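Local coordinates for protein cycloalternan-forming enzyme (Listeria monocytogenes serovar 1/2a, PDB 5F7U) that is a multidomain glycoside hydrolase family 31 member, with a TIM-barrel domain and a family 6 carbohydrate-binding module, that binds glycans and magnesium ions, at residues P940-A943 and E944-H947; A749-Q753 and E754-E758; Y785-D788 and V789-P793. The protein carries 1 engineered substitution. All coordinates share one frame; numbering follows the deposited sequence.

Interaction 1 (P940-A943 and E944-H947). With MG (magnesium ion), chain G; GLC (alpha-D-glucopyranose), chain B; GLC (alpha-D-glucopyranose), chain C.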
# COMPACT_ATOMS: atom_id res chain seq x y z
N PRO A 940 1.71 11.26 -34.48
CA PRO A 940 0.77 12.33 -34.78
C PRO A 940 -0.14 12.67 -33.61
O PRO A 940 -0.38 11.81 -32.73
CB PRO A 940 -0.09 11.75 -35.92
CG PRO A 940 0.77 10.70 -36.54
CD PRO A 940 1.53 10.11 -35.39
N TYR A 941 -0.60 13.92 -33.59
CA TYR A 941 -1.72 14.35 -32.75
C TYR A 941 -2.98 14.19 -33.59
O TYR A 941 -3.20 14.93 -34.55
CB TYR A 941 -1.54 15.83 -32.37
CG TYR A 941 -0.39 16.07 -31.41
CD1 TYR A 941 0.93 16.16 -31.86
CD2 TYR A 941 -0.64 16.19 -30.03
CE1 TYR A 941 1.99 16.36 -30.96
CE2 TYR A 941 0.39 16.41 -29.14
CZ TYR A 941 1.70 16.47 -29.60
OH TYR A 941 2.71 16.69 -28.68
N GLU A 942 -3.80 13.21 -33.23
CA GLU A 942 -4.97 12.86 -34.05
C GLU A 942 -6.07 13.90 -33.91
O GLU A 942 -6.44 14.29 -32.77
CB GLU A 942 -5.50 11.46 -33.70
CG GLU A 942 -4.53 10.32 -34.02
CD GLU A 942 -4.17 10.22 -35.50
OE1 GLU A 942 -4.94 10.70 -36.39
OE2 GLU A 942 -3.09 9.63 -35.78
N ALA A 943 -6.58 14.37 -35.05
CA ALA A 943 -7.64 15.38 -35.03
C ALA A 943 -8.89 14.86 -34.32
O ALA A 943 -9.58 15.63 -33.63
CB ALA A 943 -7.96 15.85 -36.45
N GLU A 944 -9.16 13.56 -34.46
CA GLU A 944 -10.34 12.93 -33.86
C GLU A 944 -10.27 12.88 -32.31
O GLU A 944 -11.30 12.67 -31.65
CB GLU A 944 -10.57 11.53 -34.47
CG GLU A 944 -9.42 10.54 -34.31
CD GLU A 944 -8.43 10.48 -35.48
OE1 GLU A 944 -8.15 11.47 -36.20
OE2 GLU A 944 -7.88 9.39 -35.68
N PHE A 945 -9.07 13.09 -31.77
CA PHE A 945 -8.87 13.18 -30.31
C PHE A 945 -8.83 14.62 -29.81
O PHE A 945 -8.72 14.87 -28.59
CB PHE A 945 -7.60 12.44 -29.84
CG PHE A 945 -7.53 10.98 -30.22
CD1 PHE A 945 -8.69 10.20 -30.43
CD2 PHE A 945 -6.29 10.37 -30.34
CE1 PHE A 945 -8.59 8.85 -30.78
CE2 PHE A 945 -6.18 9.01 -30.67
CZ PHE A 945 -7.33 8.25 -30.90
N GLY A 946 -8.94 15.58 -30.73
CA GLY A 946 -8.89 17.00 -30.36
C GLY A 946 -10.15 17.46 -29.65
O GLY A 946 -11.13 16.69 -29.52
N HIS A 947 -10.13 18.70 -29.17
CA HIS A 947 -11.33 19.34 -28.61
C HIS A 947 -12.14 19.91 -29.76
O HIS A 947 -11.67 20.79 -30.48
CB HIS A 947 -10.95 20.46 -27.63
CG HIS A 947 -10.02 20.00 -26.55
ND1 HIS A 947 -10.46 19.36 -25.41
CD2 HIS A 947 -8.67 20.07 -26.44
CE1 HIS A 947 -9.42 19.07 -24.64
NE2 HIS A 947 -8.32 19.50 -25.24
MG MG G . -6.74 10.56 -37.66
C1 GLC B . -12.81 9.77 -30.00
C2 GLC B . -12.59 8.91 -31.25
C3 GLC B . -12.71 7.41 -30.92
C4 GLC B . -11.77 7.01 -29.78
C5 GLC B . -11.99 7.94 -28.59
C6 GLC B . -11.02 7.69 -27.46
O2 GLC B . -13.50 9.28 -32.28
O3 GLC B . -12.38 6.64 -32.07
O4 GLC B . -12.03 5.65 -29.38
O5 GLC B . -11.88 9.33 -28.99
O6 GLC B . -11.41 8.61 -26.43
C1 GLC C . -16.14 14.70 -25.72
C2 GLC C . -17.05 15.13 -26.90
C3 GLC C . -16.27 15.84 -28.00
C4 GLC C . -15.48 17.03 -27.44
C5 GLC C . -14.66 16.70 -26.18
C6 GLC C . -14.98 17.70 -25.06
O2 GLC C . -17.78 14.03 -27.45
O3 GLC C . -17.16 16.30 -29.02
O4 GLC C . -14.62 17.54 -28.45
O5 GLC C . -14.82 15.32 -25.75
O6 GLC C . -14.01 17.60 -24.00
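The metal site of the carbohydrate-binding module brings Glu942 and Glu944 together on one magnesium ion. Their side chains lie side by side and point the same way, with carboxylate planes 52° apart. Glu942 binds through one oxygen, and OE1 is 2.2 Å from the magnesium. Glu944 binds through both, with OE1 at 2.2 Å and OE2 at 2.6 Å from the magnesium, a lopsided bidentate grip. In Glu944, CG sits between the backbone N and the carbonyl carbon (chi1 59°), and a bend at chi2 folds the carboxylate back to the ion beside Glu942. The carboxylates come close because they share the cation, which probably offsets their like charge. Asp1057 OD1 and the carbonyl oxygens of Thr961 and Gly964 complete the site. The other oxygen of Glu942, OE2, accepts a hydrogen bond from Asn916 ND2.

Two backbone bonds shape the bend between the segments. Phe945 N donates to Glu942 O at 3.1 Å, and Gly946 N donates to Ala943 O at 3.0 Å. Both donors stand above the carbonyl planes. These successive three-residue steps make a short 3-10 turn after strand 941-942. The turn sets Phe945 beside Glu942, with ring atom CD2 3.6 Å from Glu942 CB and the ring steeply inclined to the Glu942 carboxylate (80°). The glycan lies by another part of the ring: Phe945 CD1 is 3.6 Å from O5 of one alpha-D-glucopyranose. Further along, Gly946 O is 3.7 Å from O4 of a second alpha-D-glucopyranose. Thus the same short turn carries two metal ligands and, from Glu944 onward, residues of the glycan pocket. A metal ion bound on the beta-sandwich, usually calcium, is common in family 6 carbohydrate-binding modules; here the site holds magnesium.

Interaction 2 (A749-Q753 and E754-E758)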
# COMPACT_ATOMS: atom_id res chain seq x y z
N ALA A 749 -6.02 6.07 -13.50
CA ALA A 749 -7.08 6.88 -12.92
C ALA A 749 -8.41 6.13 -12.85
O ALA A 749 -9.25 6.27 -13.72
CB ALA A 749 -7.20 8.20 -13.69
N PRO A 750 -8.60 5.30 -11.79
CA PRO A 750 -9.84 4.52 -11.79
C PRO A 750 -11.05 5.41 -11.50
O PRO A 750 -10.91 6.50 -10.94
CB PRO A 750 -9.62 3.51 -10.66
CG PRO A 750 -8.72 4.20 -9.72
CD PRO A 750 -7.78 5.02 -10.60
N ILE A 751 -12.22 4.96 -11.94
CA ILE A 751 -13.45 5.69 -11.68
C ILE A 751 -14.05 5.06 -10.43
O ILE A 751 -14.52 3.91 -10.46
CB ILE A 751 -14.44 5.62 -12.88
CG1 ILE A 751 -14.00 6.51 -14.04
CG2 ILE A 751 -15.81 6.16 -12.46
CD1 ILE A 751 -12.82 6.02 -14.86
N VAL A 752 -14.02 5.82 -9.32
CA VAL A 752 -14.46 5.27 -8.02
C VAL A 752 -15.72 5.97 -7.52
O VAL A 752 -16.07 5.87 -6.33
CB VAL A 752 -13.34 5.33 -6.95
CG1 VAL A 752 -12.12 4.53 -7.42
CG2 VAL A 752 -12.95 6.78 -6.68
N GLN A 753 -16.39 6.67 -8.42
CA GLN A 753 -17.66 7.34 -8.10
C GLN A 753 -18.79 6.73 -8.90
O GLN A 753 -18.67 6.55 -10.11
CB GLN A 753 -17.58 8.83 -8.40
CG GLN A 753 -16.52 9.55 -7.58
CD GLN A 753 -16.37 11.00 -8.00
OE1 GLN A 753 -17.35 11.66 -8.36
NE2 GLN A 753 -15.13 11.51 -7.97
N GLU A 754 -19.86 6.40 -8.20
CA GLU A 754 -21.07 5.83 -8.80
C GLU A 754 -21.67 6.79 -9.83
O GLU A 754 -21.82 7.99 -9.57
CB GLU A 754 -22.06 5.53 -7.70
CG GLU A 754 -23.24 4.63 -8.10
CD GLU A 754 -24.21 4.39 -6.95
OE1 GLU A 754 -23.83 4.52 -5.77
OE2 GLU A 754 -25.39 4.08 -7.21
N GLY A 755 -22.00 6.26 -11.01
CA GLY A 755 -22.59 7.04 -12.10
C GLY A 755 -21.64 7.91 -12.91
O GLY A 755 -22.07 8.58 -13.85
N GLN A 756 -20.36 7.94 -12.54
CA GLN A 756 -19.41 8.84 -13.20
C GLN A 756 -18.94 8.27 -14.54
O GLN A 756 -18.61 7.09 -14.64
CB GLN A 756 -18.21 9.06 -12.28
CG GLN A 756 -17.12 9.94 -12.90
CD GLN A 756 -15.96 10.19 -11.95
OE1 GLN A 756 -15.67 9.38 -11.07
NE2 GLN A 756 -15.29 11.31 -12.13
N THR A 757 -18.95 9.12 -15.56
CA THR A 757 -18.31 8.82 -16.85
C THR A 757 -17.35 9.92 -17.32
O THR A 757 -16.55 9.69 -18.22
CB THR A 757 -19.35 8.53 -17.96
OG1 THR A 757 -20.22 9.66 -18.08
CG2 THR A 757 -20.20 7.28 -17.65
N GLU A 758 -17.40 11.10 -16.72
CA GLU A 758 -16.40 12.13 -17.04
C GLU A 758 -15.37 12.17 -15.91
O GLU A 758 -15.65 12.72 -14.84
CB GLU A 758 -17.04 13.51 -17.28
CG GLU A 758 -17.74 13.64 -18.63
CD GLU A 758 -16.79 13.62 -19.85
OE1 GLU A 758 -15.56 13.88 -19.71
OE2 GLU A 758 -17.27 13.36 -20.98
O HOH W 1 -13.41 8.64 -9.76
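Gln753 and Gln756 are the first and last residues of a type II beta turn. The turn is closed by a backbone hydrogen bond from Gln756 N to Gln753 O, 3.3 Å long and fairly straight (158° at the hydrogen). Gly755 takes the third position with a positive phi of 77°, as type II turns require there.

The polar side-chain contacts centre on the amide of Gln756. Its CG lies anti to the backbone N (chi1 177°) and the chain runs extended, which carries the amide back across the turn. Gln756 NE2 donates to Glu758 O at 3.1 Å, with the carbonyl oxygen slightly tilted from the amide plane. Gln756 OE1 takes a hydrogen bond of 2.7 Å from a water. The same water accepts from Val752 N at 2.9 Å, so it bridges the two limbs of the loop.

The remaining contacts are van der Waals. The side chains of Gln753 and Gln756 cross obliquely. Gln756 OE1 lies 3.3 Å from Gln753 CB. On Ile751 the CG2 branch does the touching: it is 3.5 Å from Gln756 OE1 and 3.8 Å from Gln756 CB. The Gln753 amide lies alongside that of Gln756, but its hydrogen bond goes outside the loop, from NE2 to Glu738 OE1.

Outside the loop, Gln756 O accepts from Arg647 NH2 and Gly755 N donates to Glu643 OE1, both residues of helix 642-653. Val752 O accepts from Gln611 NE2 of helix 607-622.

The rotation of the Gln756 amide follows from its partners. Its nitrogen faces a carbonyl oxygen, and its oxygen faces a water that also accepts from Val752 N. One neutral amide thereby ties together parts of the loop that the turn bond alone does not join.

Interaction 3 (Y785-D788 and V789-P793). With GLC (alpha-D-glucopyranose), chain D; GLC (alpha-D-glucopyranose), chain E.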
# COMPACT_ATOMS: atom_id res chain seq x y z
N TYR A 785 -11.47 13.07 -18.99
CA TYR A 785 -11.40 11.88 -19.82
C TYR A 785 -12.76 11.19 -19.81
O TYR A 785 -13.29 10.86 -18.73
CB TYR A 785 -10.33 10.93 -19.27
CG TYR A 785 -9.89 9.77 -20.16
CD1 TYR A 785 -10.65 8.60 -20.23
CD2 TYR A 785 -8.67 9.81 -20.85
CE1 TYR A 785 -10.23 7.51 -21.00
CE2 TYR A 785 -8.24 8.73 -21.62
CZ TYR A 785 -9.03 7.59 -21.69
OH TYR A 785 -8.61 6.52 -22.44
N TYR A 786 -13.35 10.98 -21.00
CA TYR A 786 -14.60 10.25 -21.07
C TYR A 786 -14.31 8.76 -20.91
O TYR A 786 -13.62 8.15 -21.74
CB TYR A 786 -15.39 10.51 -22.37
CG TYR A 786 -16.62 9.63 -22.46
CD1 TYR A 786 -17.73 9.87 -21.64
CD2 TYR A 786 -16.67 8.54 -23.34
CE1 TYR A 786 -18.87 9.05 -21.70
CE2 TYR A 786 -17.79 7.71 -23.40
CZ TYR A 786 -18.88 7.98 -22.59
OH TYR A 786 -19.99 7.17 -22.68
N ALA A 787 -14.86 8.18 -19.85
CA ALA A 787 -14.68 6.75 -19.60
C ALA A 787 -16.02 6.10 -19.31
O ALA A 787 -16.59 6.25 -18.21
CB ALA A 787 -13.72 6.54 -18.43
N ASP A 788 -16.54 5.38 -20.30
CA ASP A 788 -17.73 4.58 -20.06
C ASP A 788 -17.37 3.46 -19.10
O ASP A 788 -16.20 3.35 -18.69
CB ASP A 788 -18.36 4.05 -21.37
CG ASP A 788 -17.50 3.00 -22.08
OD1 ASP A 788 -16.66 2.29 -21.47
OD2 ASP A 788 -17.71 2.85 -23.30
N VAL A 789 -18.35 2.65 -18.73
CA VAL A 789 -18.19 1.64 -17.66
C VAL A 789 -17.10 0.60 -17.94
O VAL A 789 -16.58 -0.02 -17.01
CB VAL A 789 -19.57 1.00 -17.29
CG1 VAL A 789 -20.08 0.10 -18.41
CG2 VAL A 789 -19.51 0.24 -15.98
N ASP A 790 -16.73 0.44 -19.22
CA ASP A 790 -15.73 -0.54 -19.61
C ASP A 790 -14.33 0.02 -19.75
O ASP A 790 -13.39 -0.73 -20.04
CB ASP A 790 -16.16 -1.18 -20.94
CG ASP A 790 -17.52 -1.78 -20.87
OD1 ASP A 790 -17.76 -2.55 -19.92
OD2 ASP A 790 -18.35 -1.51 -21.78
N THR A 791 -14.18 1.33 -19.50
CA THR A 791 -12.99 2.10 -19.85
C THR A 791 -12.23 2.58 -18.62
O THR A 791 -12.83 3.09 -17.66
CB THR A 791 -13.41 3.31 -20.73
OG1 THR A 791 -14.02 2.81 -21.93
CG2 THR A 791 -12.24 4.24 -21.08
N LEU A 792 -10.91 2.45 -18.67
CA LEU A 792 -10.03 2.91 -17.58
C LEU A 792 -8.96 3.83 -18.15
O LEU A 792 -8.15 3.36 -18.94
CB LEU A 792 -9.35 1.69 -16.91
CG LEU A 792 -8.33 1.94 -15.80
CD1 LEU A 792 -9.04 2.36 -14.52
CD2 LEU A 792 -7.55 0.67 -15.52
N PRO A 793 -8.90 5.11 -17.73
CA PRO A 793 -7.80 5.98 -18.23
C PRO A 793 -6.46 5.51 -17.67
O PRO A 793 -6.29 5.43 -16.46
CB PRO A 793 -8.14 7.36 -17.64
CG PRO A 793 -9.58 7.26 -17.20
CD PRO A 793 -9.82 5.83 -16.84
C1 GLC D . -10.68 8.36 -25.22
C2 GLC D . -11.30 9.19 -24.09
C3 GLC D . -10.96 10.67 -24.31
C4 GLC D . -9.45 10.87 -24.50
C5 GLC D . -8.96 10.00 -25.67
C6 GLC D . -7.46 10.08 -25.95
O2 GLC D . -12.72 8.99 -24.08
O3 GLC D . -11.49 11.47 -23.25
O4 GLC D . -9.14 12.24 -24.74
O5 GLC D . -9.27 8.64 -25.35
O6 GLC D . -6.73 9.73 -24.77
C1 GLC E . -17.00 10.61 -27.14
C2 GLC E . -16.26 10.47 -28.49
C3 GLC E . -14.79 10.06 -28.34
C4 GLC E . -14.17 11.14 -27.44
C5 GLC E . -14.84 11.20 -26.05
C6 GLC E . -14.89 12.65 -25.54
O1 GLC E . -18.06 9.65 -26.98
O2 GLC E . -16.99 9.63 -29.41
O3 GLC E . -14.24 9.86 -29.68
O4 GLC E . -12.76 10.98 -27.24
O5 GLC E . -16.12 10.53 -25.99
O6 GLC E . -16.19 13.26 -25.54
O HOH W 2 -15.22 5.33 -22.86
O HOH W 3 -17.77 0.06 -24.22
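CG of Asp788 stands between the backbone N and the carbonyl carbon (chi1 69°), and this turns OD1 forward onto Asp790 and Thr791. Thr791 OG1 donates to Asp788 OD1 at 2.7 Å. Asp790 N donates to Asp788 OD1 at 2.9 Å, forming an Asx turn. The two donors reach the oxygen from opposite faces of the carboxylate. The backbone makes a type I beta turn around it, closed by Thr791 N to Asp788 O at 3.0 Å. A water bridges Asp788 OD2 and Asp790 OD2 and may ease the repulsion between the two carboxylates.

In Tyr785 the ring is anti to the backbone N (chi1 -167°), and it is sandwiched. Pro793 CB makes a CH-pi contact over one face, 3.8 Å from the Tyr785 ring centroid. Over the opposite face lies C2 of an alpha-D-glucopyranose, a stack common in carbohydrate sites. Thr791 CG2 meets the ring edge. Tyr786 N donates to O3 of this sugar at 3.0 Å, and the sugar O2 donates to Tyr786 O at 2.6 Å. Both tyrosines belong to a glycan pocket. Tyr785 OH is hydrogen-bonded to Asp770 OD2.

Asp790 forms a salt bridge with Lys646 of helix 642-653 and a hydrogen bond with Thr690 of helix 687-700. The turn follows strand 781-786 and is fastened to these two helices before the chain enters strand 794-797.

Overall arrangement
From the N terminus the order is interaction 2, interaction 3, interaction 1. They lie in series, and none nests or crosses. Interaction 2 closes the loop from strand 746-748 to strand 758-763. Interaction 3 closes the one from strand 781-786 to strand 794-797. Strand 746-748 pairs with 794-797, and 758-763 pairs with 781-786, so these neighbouring loops link the same two sheets. Between them Thr757 O and Ala787 N, and Ala749 N and Pro793 O, are probably hydrogen-bonded. Interaction 1 turns the chain from strand 941-942 to 947-949. It does not touch interaction 3; their centres are about 18 Å apart. Both contribute residues to one glycan pocket between the two domains.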